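Long-range contact in extracellular invertase (Aspergillus kawachii, PDB 5XH8), which is a beta-fructofuranosidase with high transfructosylation activity, probably acting on sucrose to build fructooligosaccharides such as 1-kestose: residues Trp234-Ala240 with Pro306-Phe311. Residues are numbered along the deposited sequence; the frame is centred on the assembly and turned at random.
Sequences WGNGTWA and PNMAGF
Trp234 lays its indole along the backbone of Pro306-Ala309. With CG anti to the backbone N (chi1 -176°), the ring swings out from the type II' turn Trp234-Gly237 and reaches the strand. Beyond CB, the five-membered ring comes first: the methyl of Ala309 sits over one face, a CH-pi contact 4.1 Å from Ala309 CB to the ring centroid, with CD1 of Trp234 nearest. NE1 passes close to the Ala309 backbone but gives its hydrogen to the carbonyl of Ala395. Farther out, Trp234 CZ2 lies 3.5 Å from Asn307 C, where the chain turns a corner. At the far rim Trp234 CH2 approaches Pro306 O at 3.3 Å, while CZ3 touches Pro306 CB at 3.9 Å. A glycerol, probably from the crystallisation liquor, is bound by Gly235 N beside the indole. Ala240 CB meets Ala309 CB at 3.7 Å, so the Ala309 methyl packs against both Ala240 and the indole. Trp239 O accepts a nearly straight CA-H...O contact from Gly310, 3.6 Å from O to CA, and also lies at the Phe311 ring edge, near its plane. No classical hydrogen bond joins the two segments; Asn307 and Met308 bond through their backbones to Ser293, and Gly310 to Trp291, on the antiparallel neighbour 286-298, whereas Ala309 O accepts from Ser396 OG. The loop leading to 247-248 thus meets this propeller strand through apolar and weakly polar contacts, with the indole N-H satisfied by Ala395.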
loop_
_atom_site.group_PDB
_atom_site.type_symbol
_atom_site.label_atom_id
_atom_site.label_comp_id
_atom_site.label_asym_id
_atom_site.label_seq_id
_atom_site.Cartn_x
_atom_site.Cartn_y
_atom_site.Cartn_z
ATOM N N TRP A 234 12.317 -13.473 -30.104
ATOM C CA TRP A 234 13.204 -12.761 -31.028
ATOM C C TRP A 234 13.531 -13.696 -32.200
ATOM O O TRP A 234 13.950 -14.859 -31.985
ATOM C CB TRP A 234 14.490 -12.349 -30.331
ATOM C CG TRP A 234 15.406 -11.542 -31.167
ATOM C CD1 TRP A 234 16.673 -11.877 -31.550
ATOM C CD2 TRP A 234 15.126 -10.272 -31.754
ATOM N NE1 TRP A 234 17.210 -10.884 -32.329
ATOM C CE2 TRP A 234 16.285 -9.881 -32.471
ATOM C CE3 TRP A 234 14.016 -9.411 -31.732
ATOM C CZ2 TRP A 234 16.365 -8.662 -33.172
ATOM C CZ3 TRP A 234 14.093 -8.196 -32.420
ATOM C CH2 TRP A 234 15.265 -7.834 -33.132
ATOM N N GLY A 235 13.329 -13.193 -33.424
ATOM C CA GLY A 235 13.504 -14.013 -34.638
ATOM C C GLY A 235 12.566 -15.207 -34.606
ATOM O O GLY A 235 11.374 -15.050 -34.402
ATOM N N ASN A 236 13.109 -16.403 -34.765
ATOM C CA ASN A 236 12.315 -17.641 -34.709
ATOM C C ASN A 236 12.630 -18.522 -33.491
ATOM O O ASN A 236 12.348 -19.727 -33.519
ATOM C CB ASN A 236 12.551 -18.452 -35.983
ATOM C CG ASN A 236 13.999 -18.897 -36.137
ATOM O OD1 ASN A 236 14.843 -18.683 -35.255
ATOM N ND2 ASN A 236 14.294 -19.510 -37.265
ATOM N N GLY A 237 13.217 -17.943 -32.440
ATOM C CA GLY A 237 13.487 -18.694 -31.207
ATOM C C GLY A 237 14.844 -19.356 -31.169
ATOM O O GLY A 237 15.129 -20.105 -30.246
ATOM N N THR A 238 15.695 -19.069 -32.156
ATOM C CA THR A 238 16.980 -19.746 -32.274
ATOM C C THR A 238 18.013 -19.128 -31.361
ATOM O O THR A 238 18.719 -19.844 -30.674
ATOM C CB THR A 238 17.519 -19.691 -33.731
ATOM O OG1 THR A 238 16.530 -20.203 -34.622
ATOM C CG2 THR A 238 18.782 -20.502 -33.889
ATOM N N TRP A 239 18.130 -17.805 -31.387
ATOM C CA TRP A 239 19.294 -17.118 -30.814
ATOM C C TRP A 239 19.104 -16.488 -29.410
ATOM O O TRP A 239 20.086 -16.176 -28.741
ATOM C CB TRP A 239 19.784 -16.047 -31.806
ATOM C CG TRP A 239 20.202 -16.651 -33.141
ATOM C CD1 TRP A 239 19.471 -16.673 -34.305
ATOM C CD2 TRP A 239 21.429 -17.355 -33.425
ATOM N NE1 TRP A 239 20.178 -17.334 -35.295
ATOM C CE2 TRP A 239 21.375 -17.762 -34.785
ATOM C CE3 TRP A 239 22.562 -17.682 -32.664
ATOM C CZ2 TRP A 239 22.410 -18.477 -35.394
ATOM C CZ3 TRP A 239 23.598 -18.391 -33.277
ATOM C CH2 TRP A 239 23.510 -18.783 -34.626
ATOM N N ALA A 240 17.865 -16.273 -28.993
ATOM C CA ALA A 240 17.589 -15.512 -27.764
ATOM C C ALA A 240 16.358 -16.002 -27.030
ATOM O O ALA A 240 15.563 -15.211 -26.508
ATOM C CB ALA A 240 17.484 -14.037 -28.095
ATOM N N PRO A 306 14.016 -3.421 -29.729
ATOM C CA PRO A 306 15.121 -4.369 -29.882
ATOM C C PRO A 306 15.670 -4.490 -31.314
ATOM O O PRO A 306 14.889 -4.666 -32.257
ATOM C CB PRO A 306 14.492 -5.704 -29.476
ATOM C CG PRO A 306 13.380 -5.343 -28.566
ATOM C CD PRO A 306 12.840 -4.052 -29.105
ATOM N N ASN A 307 16.993 -4.452 -31.463
ATOM C CA ASN A 307 17.625 -4.720 -32.770
ATOM C C ASN A 307 18.512 -5.963 -32.820
ATOM O O ASN A 307 18.891 -6.388 -33.911
ATOM C CB ASN A 307 18.383 -3.494 -33.281
ATOM C CG ASN A 307 19.289 -2.894 -32.243
ATOM O OD1 ASN A 307 19.899 -3.603 -31.428
ATOM N ND2 ASN A 307 19.365 -1.575 -32.241
ATOM N N MET A 308 18.853 -6.521 -31.654
ATOM C CA MET A 308 19.511 -7.820 -31.554
ATOM C C MET A 308 19.413 -8.323 -30.104
ATOM O O MET A 308 19.156 -7.546 -29.182
ATOM C CB MET A 308 20.979 -7.751 -32.010
ATOM C CG MET A 308 21.822 -6.674 -31.337
ATOM S SD MET A 308 23.551 -6.642 -31.848
ATOM C CE MET A 308 24.271 -5.363 -30.839
ATOM N N ALA A 309 19.613 -9.621 -29.916
ATOM C CA ALA A 309 19.481 -10.223 -28.594
ATOM C C ALA A 309 20.171 -11.581 -28.545
ATOM O O ALA A 309 20.346 -12.265 -29.585
ATOM C CB ALA A 309 18.017 -10.362 -28.228
ATOM N N GLY A 310 20.559 -11.962 -27.330
ATOM C CA GLY A 310 21.244 -13.226 -27.094
ATOM C C GLY A 310 21.124 -13.626 -25.645
ATOM O O GLY A 310 20.274 -13.087 -24.921
ATOM N N PHE A 311 21.983 -14.553 -25.230
ATOM C CA PHE A 311 22.029 -15.009 -23.842
ATOM C C PHE A 311 23.241 -14.393 -23.152
ATOM O O PHE A 311 24.343 -14.393 -23.709
ATOM C CB PHE A 311 22.114 -16.530 -23.761
ATOM C CG PHE A 311 20.809 -17.228 -23.977
ATOM C CD1 PHE A 311 20.332 -17.454 -25.266
ATOM C CD2 PHE A 311 20.054 -17.695 -22.895
ATOM C CE1 PHE A 311 19.137 -18.106 -25.470
ATOM C CE2 PHE A 311 18.846 -18.358 -23.100
ATOM C CZ PHE A 311 18.389 -18.570 -24.392
#